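Separin (Saccharomyces cerevisiae, PDB 5U1T) is a caspase-like cysteine protease that cleaves the MCD1/SCC1 subunit of cohesin at the onset of anaphase, and is held inactive by securin for most of the cell cycle. Local coordinates at residues A[80-83]-A[84-88]; A[49-52]-A[53-57]; A[139-143]-A[144-148]; A[73-76]-A[77-81]; A[168-172]-A[173-177]. All blocks are in the same frame, centred on the assembly; numbering follows the deposited sequence.

Contact 1 of 5, residues A[80-83]-A[84-88]; sequences MIIV and KLINN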
loop_
_atom_site.group_PDB
_atom_site.type_symbol
_atom_site.label_atom_id
_atom_site.label_comp_id
_atom_site.label_asym_id
_atom_site.label_seq_id
_atom_site.Cartn_x
_atom_site.Cartn_y
_atom_site.Cartn_z
ATOM N N MET A 80 24.392 -27.149 52.300
ATOM C CA MET A 80 24.782 -28.432 52.844
ATOM C C MET A 80 26.298 -28.590 52.813
ATOM O O MET A 80 26.877 -29.189 53.707
ATOM C CB MET A 80 24.108 -29.577 52.086
ATOM C CG MET A 80 24.154 -30.926 52.828
ATOM S SD MET A 80 23.576 -30.863 54.557
ATOM C CE MET A 80 23.804 -32.563 55.109
ATOM N N ILE A 81 26.941 -28.042 51.791
ATOM C CA ILE A 81 28.404 -28.071 51.692
ATOM C C ILE A 81 29.053 -27.306 52.840
ATOM O O ILE A 81 30.029 -27.767 53.444
ATOM C CB ILE A 81 28.875 -27.487 50.351
ATOM C CG1 ILE A 81 28.504 -28.455 49.224
ATOM C CG2 ILE A 81 30.375 -27.188 50.384
ATOM C CD1 ILE A 81 28.880 -27.993 47.874
ATOM N N ILE A 82 28.492 -26.140 53.133
ATOM C CA ILE A 82 28.960 -25.305 54.224
ATOM C C ILE A 82 28.835 -26.023 55.580
ATOM O O ILE A 82 29.800 -26.043 56.347
ATOM C CB ILE A 82 28.194 -23.950 54.242
ATOM C CG1 ILE A 82 28.539 -23.144 52.983
ATOM C CG2 ILE A 82 28.500 -23.138 55.506
ATOM C CD1 ILE A 82 27.668 -21.920 52.760
ATOM N N VAL A 83 27.682 -26.632 55.879
ATOM C CA VAL A 83 27.524 -27.285 57.189
ATOM C C VAL A 83 28.427 -28.519 57.303
ATOM O O VAL A 83 28.991 -28.774 58.379
ATOM C CB VAL A 83 26.045 -27.688 57.492
ATOM C CG1 VAL A 83 25.157 -26.463 57.574
ATOM C CG2 VAL A 83 25.520 -28.609 56.439
ATOM N N LYS A 84 28.589 -29.256 56.200
ATOM C CA LYS A 84 29.479 -30.411 56.181
ATOM C C LYS A 84 30.914 -29.990 56.458
ATOM O O LYS A 84 31.665 -30.724 57.088
ATOM C CB LYS A 84 29.396 -31.158 54.857
ATOM C CG LYS A 84 28.059 -31.818 54.659
ATOM C CD LYS A 84 28.144 -33.133 53.913
ATOM C CE LYS A 84 26.780 -33.498 53.333
ATOM N NZ LYS A 84 26.672 -34.950 52.947
ATOM N N LEU A 85 31.285 -28.803 55.993
ATOM C CA LEU A 85 32.574 -28.210 56.323
ATOM C C LEU A 85 32.655 -27.873 57.800
ATOM O O LEU A 85 33.676 -28.106 58.437
ATOM C CB LEU A 85 32.815 -26.945 55.493
ATOM C CG LEU A 85 33.112 -27.195 54.016
ATOM C CD1 LEU A 85 33.066 -25.909 53.216
ATOM C CD2 LEU A 85 34.444 -27.880 53.873
ATOM N N ILE A 86 31.588 -27.291 58.330
ATOM C CA ILE A 86 31.538 -26.928 59.742
ATOM C C ILE A 86 31.690 -28.162 60.632
ATOM O O ILE A 86 32.502 -28.157 61.550
ATOM C CB ILE A 86 30.230 -26.182 60.093
ATOM C CG1 ILE A 86 30.192 -24.842 59.358
ATOM C CG2 ILE A 86 30.106 -25.965 61.590
ATOM C CD1 ILE A 86 28.920 -24.049 59.556
ATOM N N ASN A 87 30.942 -29.226 60.346
ATOM C CA ASN A 87 31.016 -30.429 61.165
ATOM C C ASN A 87 32.382 -31.080 61.089
ATOM O O ASN A 87 32.809 -31.721 62.040
ATOM C CB ASN A 87 29.953 -31.443 60.762
ATOM C CG ASN A 87 28.533 -30.920 60.945
ATOM O OD1 ASN A 87 28.286 -30.051 61.784
ATOM N ND2 ASN A 87 27.591 -31.460 60.164
ATOM N N ASN A 88 33.090 -30.920 59.984
ATOM C CA ASN A 88 34.423 -31.499 59.899
ATOM C C ASN A 88 35.498 -30.508 60.286
ATOM O O ASN A 88 36.682 -30.734 60.050
ATOM C CB ASN A 88 34.683 -32.039 58.505
ATOM C CG ASN A 88 33.976 -33.347 58.259
ATOM O OD1 ASN A 88 33.962 -34.219 59.122
ATOM N ND2 ASN A 88 33.373 -33.491 57.087
#

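Contact 2 of 5, residues A[49-52]-A[53-57]; sequences TTVD and HSLNS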
loop_
_atom_site.group_PDB
_atom_site.type_symbol
_atom_site.label_atom_id
_atom_site.label_comp_id
_atom_site.label_asym_id
_atom_site.label_seq_id
_atom_site.Cartn_x
_atom_site.Cartn_y
_atom_site.Cartn_z
ATOM N N THR A 49 38.058 -26.919 45.359
ATOM C CA THR A 49 38.118 -25.972 44.250
ATOM C C THR A 49 37.388 -26.523 43.021
ATOM O O THR A 49 36.838 -25.762 42.225
ATOM C CB THR A 49 39.585 -25.621 43.899
ATOM O OG1 THR A 49 40.295 -26.806 43.533
ATOM C CG2 THR A 49 40.286 -24.999 45.102
ATOM N N THR A 50 37.361 -27.846 42.894
ATOM C CA THR A 50 36.572 -28.515 41.860
ATOM C C THR A 50 35.083 -28.229 42.015
ATOM O O THR A 50 34.367 -27.969 41.040
ATOM C CB THR A 50 36.783 -30.033 41.907
ATOM O OG1 THR A 50 38.150 -30.326 41.614
ATOM C CG2 THR A 50 35.901 -30.730 40.902
ATOM N N VAL A 51 34.625 -28.299 43.260
ATOM C CA VAL A 51 33.227 -28.081 43.592
ATOM C C VAL A 51 32.847 -26.633 43.280
ATOM O O VAL A 51 31.785 -26.369 42.700
ATOM C CB VAL A 51 32.946 -28.423 45.091
ATOM C CG1 VAL A 51 31.590 -27.915 45.534
ATOM C CG2 VAL A 51 33.041 -29.923 45.320
ATOM N N ASP A 52 33.733 -25.712 43.660
ATOM C CA ASP A 52 33.516 -24.285 43.467
ATOM C C ASP A 52 33.348 -23.973 41.999
ATOM O O ASP A 52 32.514 -23.157 41.596
ATOM C CB ASP A 52 34.691 -23.478 44.004
ATOM C CG ASP A 52 34.935 -23.699 45.465
ATOM O OD1 ASP A 52 33.976 -23.980 46.207
ATOM O OD2 ASP A 52 36.098 -23.587 45.881
ATOM N N HIS A 53 34.198 -24.610 41.210
ATOM C CA HIS A 53 34.154 -24.476 39.780
ATOM C C HIS A 53 32.774 -24.881 39.279
ATOM O O HIS A 53 32.097 -24.097 38.597
ATOM C CB HIS A 53 35.233 -25.325 39.134
ATOM C CG HIS A 53 35.363 -25.084 37.673
ATOM N ND1 HIS A 53 36.152 -24.078 37.157
ATOM C CD2 HIS A 53 34.753 -25.672 36.615
ATOM C CE1 HIS A 53 36.046 -24.078 35.840
ATOM N NE2 HIS A 53 35.198 -25.028 35.488
ATOM N N SER A 54 32.350 -26.097 39.631
ATOM C CA SER A 54 31.016 -26.561 39.292
ATOM C C SER A 54 29.963 -25.607 39.818
ATOM O O SER A 54 29.012 -25.303 39.125
ATOM C CB SER A 54 30.777 -27.953 39.835
ATOM O OG SER A 54 31.799 -28.822 39.395
ATOM N N LEU A 55 30.139 -25.113 41.032
ATOM C CA LEU A 55 29.199 -24.149 41.594
ATOM C C LEU A 55 29.132 -22.836 40.803
ATOM O O LEU A 55 28.060 -22.394 40.398
ATOM C CB LEU A 55 29.560 -23.857 43.050
ATOM C CG LEU A 55 28.975 -24.846 44.060
ATOM C CD1 LEU A 55 29.488 -24.580 45.490
ATOM C CD2 LEU A 55 27.441 -24.782 43.965
ATOM N N ASN A 56 30.275 -22.198 40.597
ATOM C CA ASN A 56 30.287 -20.957 39.863
ATOM C C ASN A 56 29.810 -21.133 38.419
ATOM O O ASN A 56 29.208 -20.237 37.833
ATOM C CB ASN A 56 31.679 -20.359 39.854
ATOM C CG ASN A 56 31.742 -19.108 39.024
ATOM O OD1 ASN A 56 32.034 -19.156 37.833
ATOM N ND2 ASN A 56 31.418 -17.980 39.640
ATOM N N SER A 57 30.110 -22.290 37.847
ATOM C CA SER A 57 29.703 -22.590 36.499
ATOM C C SER A 57 28.168 -22.621 36.417
ATOM O O SER A 57 27.573 -22.023 35.524
ATOM C CB SER A 57 30.333 -23.906 36.071
ATOM O OG SER A 57 29.773 -24.362 34.871
#

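Contact 3 of 5, residues A[139-143]-A[144-148]; sequences IILKR and KLVDE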
loop_
_atom_site.group_PDB
_atom_site.type_symbol
_atom_site.label_atom_id
_atom_site.label_comp_id
_atom_site.label_asym_id
_atom_site.label_seq_id
_atom_site.Cartn_x
_atom_site.Cartn_y
_atom_site.Cartn_z
ATOM N N ILE A 139 29.859 -20.147 62.861
ATOM C CA ILE A 139 31.282 -20.074 62.557
ATOM C C ILE A 139 31.989 -19.098 63.500
ATOM O O ILE A 139 33.018 -19.451 64.084
ATOM C CB ILE A 139 31.518 -19.674 61.077
ATOM C CG1 ILE A 139 30.943 -20.751 60.154
ATOM C CG2 ILE A 139 32.993 -19.498 60.788
ATOM C CD1 ILE A 139 31.059 -20.445 58.690
ATOM N N ILE A 140 31.431 -17.896 63.675
ATOM C CA ILE A 140 32.019 -16.890 64.573
ATOM C C ILE A 140 32.151 -17.468 65.976
ATOM O O ILE A 140 33.130 -17.226 66.708
ATOM C CB ILE A 140 31.174 -15.598 64.624
ATOM C CG1 ILE A 140 31.082 -14.963 63.237
ATOM C CG2 ILE A 140 31.767 -14.601 65.605
ATOM C CD1 ILE A 140 30.167 -13.769 63.165
ATOM N N LEU A 141 31.162 -18.262 66.351
ATOM C CA LEU A 141 31.208 -18.941 67.624
ATOM C C LEU A 141 32.330 -19.973 67.681
ATOM O O LEU A 141 33.160 -19.924 68.575
ATOM C CB LEU A 141 29.871 -19.603 67.901
ATOM C CG LEU A 141 29.786 -20.124 69.321
ATOM C CD1 LEU A 141 30.001 -18.973 70.284
ATOM C CD2 LEU A 141 28.432 -20.763 69.509
ATOM N N LYS A 142 32.371 -20.900 66.729
ATOM C CA LYS A 142 33.356 -21.973 66.803
ATOM C C LYS A 142 34.783 -21.509 66.526
ATOM O O LYS A 142 35.737 -22.169 66.935
ATOM C CB LYS A 142 32.990 -23.104 65.855
ATOM C CG LYS A 142 31.717 -23.803 66.249
ATOM C CD LYS A 142 31.716 -24.096 67.737
ATOM C CE LYS A 142 31.876 -25.576 68.025
ATOM N NZ LYS A 142 30.537 -26.282 68.025
ATOM N N ARG A 143 34.943 -20.381 65.837
ATOM C CA ARG A 143 36.271 -19.794 65.670
ATOM C C ARG A 143 36.656 -18.938 66.882
ATOM O O ARG A 143 37.779 -18.416 66.955
ATOM C CB ARG A 143 36.335 -18.960 64.394
ATOM C CG ARG A 143 36.172 -19.770 63.113
ATOM C CD ARG A 143 36.500 -18.950 61.878
ATOM N NE ARG A 143 37.921 -18.954 61.543
ATOM C CZ ARG A 143 38.391 -18.689 60.328
ATOM N NH1 ARG A 143 37.548 -18.393 59.344
ATOM N NH2 ARG A 143 39.696 -18.717 60.096
ATOM N N LYS A 144 35.726 -18.806 67.828
ATOM C CA LYS A 144 35.945 -18.050 69.067
ATOM C C LYS A 144 36.269 -16.593 68.769
ATOM O O LYS A 144 37.106 -15.979 69.433
ATOM C CB LYS A 144 37.069 -18.670 69.914
ATOM C CG LYS A 144 36.955 -20.168 70.126
ATOM C CD LYS A 144 37.425 -20.548 71.521
ATOM C CE LYS A 144 37.612 -22.048 71.650
ATOM N NZ LYS A 144 38.364 -22.574 70.471
ATOM N N LEU A 145 35.595 -16.037 67.769
ATOM C CA LEU A 145 35.879 -14.669 67.349
ATOM C C LEU A 145 34.797 -13.717 67.820
ATOM O O LEU A 145 34.603 -12.652 67.239
ATOM C CB LEU A 145 36.025 -14.591 65.833
ATOM C CG LEU A 145 37.163 -15.420 65.258
ATOM C CD1 LEU A 145 37.112 -15.374 63.733
ATOM C CD2 LEU A 145 38.512 -14.941 65.806
ATOM N N VAL A 146 34.102 -14.100 68.886
ATOM C CA VAL A 146 32.953 -13.332 69.323
ATOM C C VAL A 146 33.394 -11.939 69.766
ATOM O O VAL A 146 32.767 -10.943 69.415
ATOM C CB VAL A 146 32.184 -14.066 70.446
ATOM C CG1 VAL A 146 31.032 -13.226 70.956
ATOM C CG2 VAL A 146 31.664 -15.412 69.938
ATOM N N ASP A 147 34.501 -11.869 70.495
ATOM C CA ASP A 147 35.037 -10.589 70.958
ATOM C C ASP A 147 35.276 -9.565 69.825
ATOM O O ASP A 147 34.887 -8.404 69.942
ATOM C CB ASP A 147 36.346 -10.816 71.737
ATOM C CG ASP A 147 36.118 -11.015 73.240
ATOM O OD1 ASP A 147 34.951 -10.860 73.686
ATOM O OD2 ASP A 147 37.105 -11.315 73.971
ATOM N N GLU A 148 35.915 -9.993 68.740
ATOM C CA GLU A 148 36.218 -9.094 67.627
ATOM C C GLU A 148 34.986 -8.768 66.803
ATOM O O GLU A 148 34.929 -7.726 66.147
ATOM C CB GLU A 148 37.299 -9.690 66.716
ATOM C CG GLU A 148 37.440 -11.209 66.770
ATOM C CD GLU A 148 38.198 -11.687 68.001
ATOM O OE1 GLU A 148 39.416 -11.941 67.905
ATOM O OE2 GLU A 148 37.567 -11.802 69.073
#

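Contact 4 of 5, residues A[73-76]-A[77-81]; sequences STVK and QHLMI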
loop_
_atom_site.group_PDB
_atom_site.type_symbol
_atom_site.label_atom_id
_atom_site.label_comp_id
_atom_site.label_asym_id
_atom_site.label_seq_id
_atom_site.Cartn_x
_atom_site.Cartn_y
_atom_site.Cartn_z
ATOM N N SER A 73 17.669 -24.490 44.303
ATOM C CA SER A 73 17.977 -25.879 44.531
ATOM C C SER A 73 19.496 -26.040 44.616
ATOM O O SER A 73 19.989 -26.916 45.336
ATOM C CB SER A 73 17.364 -26.750 43.440
ATOM O OG SER A 73 18.267 -26.873 42.371
ATOM N N THR A 74 20.223 -25.160 43.926
ATOM C CA THR A 74 21.692 -25.119 43.964
ATOM C C THR A 74 22.237 -24.559 45.287
ATOM O O THR A 74 23.210 -25.069 45.846
ATOM C CB THR A 74 22.234 -24.270 42.788
ATOM O OG1 THR A 74 21.943 -24.938 41.559
ATOM C CG2 THR A 74 23.739 -24.053 42.882
ATOM N N VAL A 75 21.609 -23.492 45.769
ATOM C CA VAL A 75 21.931 -22.895 47.052
ATOM C C VAL A 75 21.751 -23.913 48.182
ATOM O O VAL A 75 22.535 -23.960 49.136
ATOM C CB VAL A 75 21.053 -21.645 47.281
ATOM C CG1 VAL A 75 20.888 -21.317 48.749
ATOM C CG2 VAL A 75 21.634 -20.466 46.516
ATOM N N LYS A 76 20.723 -24.746 48.048
ATOM C CA LYS A 76 20.416 -25.773 49.026
ATOM C C LYS A 76 21.562 -26.772 49.142
ATOM O O LYS A 76 21.972 -27.162 50.258
ATOM C CB LYS A 76 19.118 -26.486 48.646
ATOM C CG LYS A 76 18.394 -27.103 49.819
ATOM C CD LYS A 76 17.553 -28.277 49.386
ATOM C CE LYS A 76 17.270 -29.175 50.579
ATOM N NZ LYS A 76 15.976 -29.858 50.380
ATOM N N GLN A 77 22.087 -27.175 47.992
ATOM C CA GLN A 77 23.283 -28.011 47.962
ATOM C C GLN A 77 24.470 -27.298 48.587
ATOM O O GLN A 77 25.254 -27.884 49.351
ATOM C CB GLN A 77 23.613 -28.413 46.530
ATOM C CG GLN A 77 22.711 -29.504 46.011
ATOM C CD GLN A 77 22.794 -29.658 44.526
ATOM O OE1 GLN A 77 22.200 -30.577 43.966
ATOM N NE2 GLN A 77 23.518 -28.754 43.858
ATOM N N HIS A 78 24.584 -26.019 48.259
ATOM C CA HIS A 78 25.707 -25.220 48.710
ATOM C C HIS A 78 25.675 -25.070 50.246
ATOM O O HIS A 78 26.716 -25.156 50.913
ATOM C CB HIS A 78 25.678 -23.866 48.002
ATOM C CG HIS A 78 26.992 -23.149 47.993
ATOM N ND1 HIS A 78 27.234 -22.058 47.196
ATOM C CD2 HIS A 78 28.125 -23.365 48.702
ATOM C CE1 HIS A 78 28.468 -21.629 47.398
ATOM N NE2 HIS A 78 29.025 -22.399 48.311
ATOM N N LEU A 79 24.472 -24.857 50.789
ATOM C CA LEU A 79 24.271 -24.741 52.233
ATOM C C LEU A 79 24.683 -26.019 52.931
ATOM O O LEU A 79 25.266 -25.978 54.004
ATOM C CB LEU A 79 22.819 -24.431 52.564
ATOM C CG LEU A 79 22.351 -23.008 52.315
ATOM C CD1 LEU A 79 20.924 -22.836 52.797
ATOM C CD2 LEU A 79 23.283 -22.016 52.974
ATOM N N MET A 80 24.392 -27.149 52.300
ATOM C CA MET A 80 24.782 -28.432 52.844
ATOM C C MET A 80 26.298 -28.590 52.813
ATOM O O MET A 80 26.877 -29.189 53.707
ATOM C CB MET A 80 24.108 -29.577 52.086
ATOM C CG MET A 80 24.154 -30.926 52.828
ATOM S SD MET A 80 23.576 -30.863 54.557
ATOM C CE MET A 80 23.804 -32.563 55.109
ATOM N N ILE A 81 26.941 -28.042 51.791
ATOM C CA ILE A 81 28.404 -28.071 51.692
ATOM C C ILE A 81 29.053 -27.306 52.840
ATOM O O ILE A 81 30.029 -27.767 53.444
ATOM C CB ILE A 81 28.875 -27.487 50.351
ATOM C CG1 ILE A 81 28.504 -28.455 49.224
ATOM C CG2 ILE A 81 30.375 -27.188 50.384
ATOM C CD1 ILE A 81 28.880 -27.993 47.874
#

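Contact 5 of 5, residues A[168-172]-A[173-177]; sequences PNLKA and HALTK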
loop_
_atom_site.group_PDB
_atom_site.type_symbol
_atom_site.label_atom_id
_atom_site.label_comp_id
_atom_site.label_asym_id
_atom_site.label_seq_id
_atom_site.Cartn_x
_atom_site.Cartn_y
_atom_site.Cartn_z
ATOM N N PRO A 168 9.742 -15.668 57.331
ATOM C CA PRO A 168 8.536 -16.128 58.019
ATOM C C PRO A 168 8.736 -17.524 58.552
ATOM O O PRO A 168 8.021 -17.940 59.458
ATOM C CB PRO A 168 7.472 -16.116 56.921
ATOM C CG PRO A 168 8.045 -15.295 55.822
ATOM C CD PRO A 168 9.517 -15.526 55.886
ATOM N N ASN A 169 9.710 -18.235 57.993
ATOM C CA ASN A 169 10.031 -19.583 58.432
ATOM C C ASN A 169 11.326 -19.619 59.247
ATOM O O ASN A 169 11.950 -20.678 59.398
ATOM C CB ASN A 169 10.112 -20.508 57.226
ATOM C CG ASN A 169 8.857 -20.432 56.367
ATOM O OD1 ASN A 169 7.766 -20.172 56.880
ATOM N ND2 ASN A 169 9.006 -20.638 55.059
ATOM N N LEU A 170 11.701 -18.456 59.784
ATOM C CA LEU A 170 12.902 -18.307 60.602
ATOM C C LEU A 170 13.026 -19.463 61.571
ATOM O O LEU A 170 12.038 -19.870 62.168
ATOM C CB LEU A 170 12.880 -16.986 61.368
ATOM C CG LEU A 170 14.037 -16.843 62.357
ATOM C CD1 LEU A 170 15.372 -16.745 61.616
ATOM C CD2 LEU A 170 13.833 -15.661 63.286
ATOM N N LYS A 171 14.228 -20.018 61.683
ATOM C CA LYS A 171 14.472 -21.137 62.579
ATOM C C LYS A 171 14.663 -20.634 64.004
ATOM O O LYS A 171 15.769 -20.253 64.401
ATOM C CB LYS A 171 15.690 -21.935 62.123
ATOM C CG LYS A 171 15.558 -22.546 60.738
ATOM C CD LYS A 171 14.679 -23.790 60.746
ATOM C CE LYS A 171 14.793 -24.569 59.442
ATOM N NZ LYS A 171 14.237 -25.954 59.555
ATOM N N ALA A 172 13.576 -20.655 64.770
ATOM C CA ALA A 172 13.536 -20.095 66.114
ATOM C C ALA A 172 14.545 -20.742 67.044
ATOM O O ALA A 172 15.557 -20.127 67.381
ATOM C CB ALA A 172 12.137 -20.228 66.689
ATOM N N HIS A 173 14.250 -21.974 67.467
ATOM C CA HIS A 173 15.100 -22.715 68.395
ATOM C C HIS A 173 16.587 -22.561 68.065
ATOM O O HIS A 173 17.394 -22.326 68.947
ATOM C CB HIS A 173 14.721 -24.199 68.413
ATOM C CG HIS A 173 15.470 -24.982 69.439
ATOM N ND1 HIS A 173 15.320 -24.764 70.795
ATOM C CD2 HIS A 173 16.421 -25.942 69.317
ATOM C CE1 HIS A 173 16.130 -25.569 71.462
ATOM N NE2 HIS A 173 16.812 -26.291 70.591
ATOM N N ALA A 174 16.937 -22.643 66.784
ATOM C CA ALA A 174 18.328 -22.468 66.358
ATOM C C ALA A 174 18.859 -21.078 66.697
ATOM O O ALA A 174 19.829 -20.949 67.456
ATOM C CB ALA A 174 18.464 -22.729 64.889
ATOM N N LEU A 175 18.218 -20.049 66.148
ATOM C CA LEU A 175 18.629 -18.661 66.371
ATOM C C LEU A 175 18.705 -18.280 67.862
ATOM O O LEU A 175 19.653 -17.621 68.299
ATOM C CB LEU A 175 17.678 -17.701 65.646
ATOM C CG LEU A 175 17.923 -16.208 65.887
ATOM C CD1 LEU A 175 19.262 -15.781 65.335
ATOM C CD2 LEU A 175 16.820 -15.351 65.310
ATOM N N THR A 176 17.708 -18.692 68.639
ATOM C CA THR A 176 17.637 -18.265 70.026
ATOM C C THR A 176 18.648 -19.059 70.845
ATOM O O THR A 176 19.204 -18.560 71.827
ATOM C CB THR A 176 16.217 -18.435 70.603
ATOM O OG1 THR A 176 15.979 -19.816 70.900
ATOM C CG2 THR A 176 15.154 -17.943 69.610
ATOM N N LYS A 177 18.904 -20.292 70.421
ATOM C CA LYS A 177 19.958 -21.090 71.032
ATOM C C LYS A 177 21.316 -20.459 70.741
ATOM O O LYS A 177 22.202 -20.440 71.597
ATOM C CB LYS A 177 19.922 -22.526 70.521
ATOM C CG LYS A 177 20.805 -23.463 71.272
ATOM C CD LYS A 177 20.835 -24.832 70.646
ATOM C CE LYS A 177 21.674 -25.770 71.505
ATOM N NZ LYS A 177 21.994 -27.042 70.811
#

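Contact 1 of 5, residues A[80-83]-A[84-88]
Ile-82 and Ile-86, one turn apart on helix 69-87, meet on its buried side, where CG2 of Ile-82 comes to 4.2 Å from CD1 of Ile-86 and the two side chains cross at a slant. Ile-86 sets CG1 beside its own backbone N (chi1 -65°), and the extended chain beyond it carries CD1 back toward the preceding turn. Branched, wholly apolar residues suit this face, because Ile-82 also lies on Ile-98 of helix 91-103 and Ile-86 on Ile-139 of helix 129-142. With an alanine in place of Ile-86, both Ile-82 and Ile-139 would probably lose an apolar neighbour, and a gap would open between the helices. The backbone is the end of a regular alpha-helix: its i to i+4 bonds run on to Asn-87 N, 2.8 Å from Val-83 O, and Asn-88 is the first residue to leave helical geometry. Less deeply set, Ile-81 CG2 and Leu-85 CD1 lie side by side at 4.1 Å, pointing the same way. Toward solvent the contact is between flexible, unbranched chains: the aliphatic stem of exposed Lys-84 crosses Met-80, CE of Lys-84 lying 3.6 Å from CE of Met-80, which also packs on an acidic side chain of the chain of another protein.

Contact 2 of 5, residues A[49-52]-A[53-57]
His-53, Ser-54, Leu-55 and Asn-56 each turn their backbone N-H back to the carbonyl four residues earlier, from Thr-49 to Asp-52, in an unbroken alpha-helical run. Leu-55 N lies 2.7 Å from Val-51 O, and Asn-56 N bonds Asp-52 O. One carbonyl takes an extra bond. Thr-50 O receives Ser-54 N at 3.1 Å and also the hydroxyl of the same residue, Ser-54 OG lying 3.2 Å from Thr-50 O; the two donors come from opposite faces of the carbonyl plane. Serine suits the place because its short side chain, with OG beside the backbone N (chi1 -54°), can turn its hydroxyl back along the helix and satisfy it there. On the inner side, Val-51 and Leu-55 lie side by side and point the same way, CG1 of Val-51 being 3.9 Å from CD1 of Leu-55. This apolar edge rests on helix 69-87, Val-51 on Ile-81 and Leu-55 on Thr-74 and His-78, while Phe-100 of helix 91-103 covers Leu-55 and Asp-52. His-53 instead carries its ring away from residues 49-52, as befits an exposed, polar position. The pattern is that of an amphipathic surface helix in the helical domain, with a serine hydroxyl bonded to the carbonyl one turn back.

Contact 3 of 5, residues A[139-143]-A[144-148]
Leu-145 and Lys-144, the latter with a positive phi of 60°, bend their backbone N-H groups back into the last turn of helix 129-142, Leu-145 N lying 2.9 Å from Ile-140 O and Lys-144 N 2.9 Å from Leu-141 O, where it stands well above the carbonyl plane. The flexible, charged side chain of Lys-144 suits an exposed turn. Beyond it, CB of Leu-145 comes to 4.3 Å from CG2 of Ile-140, so an apolar touch accompanies the bond that spans five residues. The rest of Leu-145 runs side by side with the stem of Arg-143, CD1 of Leu-145 being 3.7 Å from CB of Arg-143. Were Leu-145 an alanine, this stem would probably lose an apolar neighbour and turn more easily. On the buried side Leu-141 and Val-146 also lie alongside each other, with CD1 of Leu-141 3.9 Å from CG2 of Val-146, and both rest on Val-185 of helix 172-185. Paired bonds round a residue of positive phi, with an apolar contact between the two residues joined by the outer bond, Ile-140 and Leu-145, make this a Schellman motif, here ending helix 129-142 and leading the chain into helix 146-158.

Contact 4 of 5, residues A[73-76]-A[77-81]
A first torsion of 156° puts CG1 of Val-75 across from its backbone N and turns it toward Leu-79, while Leu-79 sets CG beside its own N (chi1 -76°) and so leans back over the preceding turn. The result is an apolar contact of 4.2 Å between CG1 of Val-75 and CG of Leu-79. It rides on the backbone bond from Leu-79 N to Val-75 O, 2.7 Å long. Two residues earlier the bond from Gln-77 N to Ser-73 O stretches to 3.4 Å and is weak. Gln-77 also bends back, and its extended chain lies along the backbone, CG being 3.8 Å from Ser-73 O, a fitting use of a long polar residue on the exposed side. Lys-76 holds its chain extended and packs on the backbone of the chain of another protein. The ring of His-78 is led away from residues 73-76 to where both its nitrogens are used: NE2 bonds Glu-97 and ND1 bonds Tyr-59, and the nearby carboxylate may favour a positive charge on the ring. Histidine suits this buried place because it can serve two polar partners at once. Helix 69-87 thus lies among three others, with Val-75 on Tyr-59 of helix 48-64, and Leu-79 on Leu-101 of helix 91-103 and Leu-132 of helix 129-142.

Contact 5 of 5, residues A[168-172]-A[173-177]
Leu-170 lays its CD2 methyl against that of Leu-175, the two CD2 atoms 3.6 Å apart and the side chains crossing at about a right angle. Both leucines have CG anti to the backbone N (chi1 174° in Leu-170), and in Leu-170 this brings the end of the side chain nearer to the helix than its root. Leu-175 is buried, and a long apolar side chain from the loop suits a place against it, with Tyr-200 of helix 190-203 also packing on Leu-175. Between the two leucines the chain enters helix 172-185. Lys-171 stands at the N-cap, and its carbonyl takes the first bond, Leu-175 N to Lys-171 O at 3.0 Å; the next runs from Thr-176 N to Ala-172 O at 2.9 Å. The small side chain of Ala-174 sits beside the lysine stem, CB to CB of Lys-171 being 4.0 Å. The amino group of Lys-171 forms a salt bridge with an acidic side chain of the chain of another protein, and Lys-177 also forms a salt bridge with an acidic side chain of that chain. Thr-176 OG1 makes a weak bond to His-173 O. An apolar residue just before the N-cap, packed on another in the first turn five places later, is the hydrophobic staple of a helix start.

Overall arrangement
All five contacts are local and belong to the helices near the N-terminus, far from the annotated active site. Contacts 1 and 4 share Met-80 and Ile-81 of helix 69-87. Contact 2, early in helix 48-64, is the surface member, yet its apolar edge packs on both, Val-51 CG1 lying 3.6 Å from Ile-81 CD1. Contact 3 meets contact 1 through Ile-139 and Ile-86, whereas contact 5 touches none of the others. Isoleucine packing marks contact 1 at its helix end, a serine hydroxyl on a carbonyl contact 2, and a histidine with two polar partners contact 4, mid-helix. In contacts 3 and 5, a helix end and a helix start, backbone bonds are joined by an apolar pair, Ile-140 with Leu-145 and Leu-170 with Leu-175. Another protein's chain reaches every contact but contact 2.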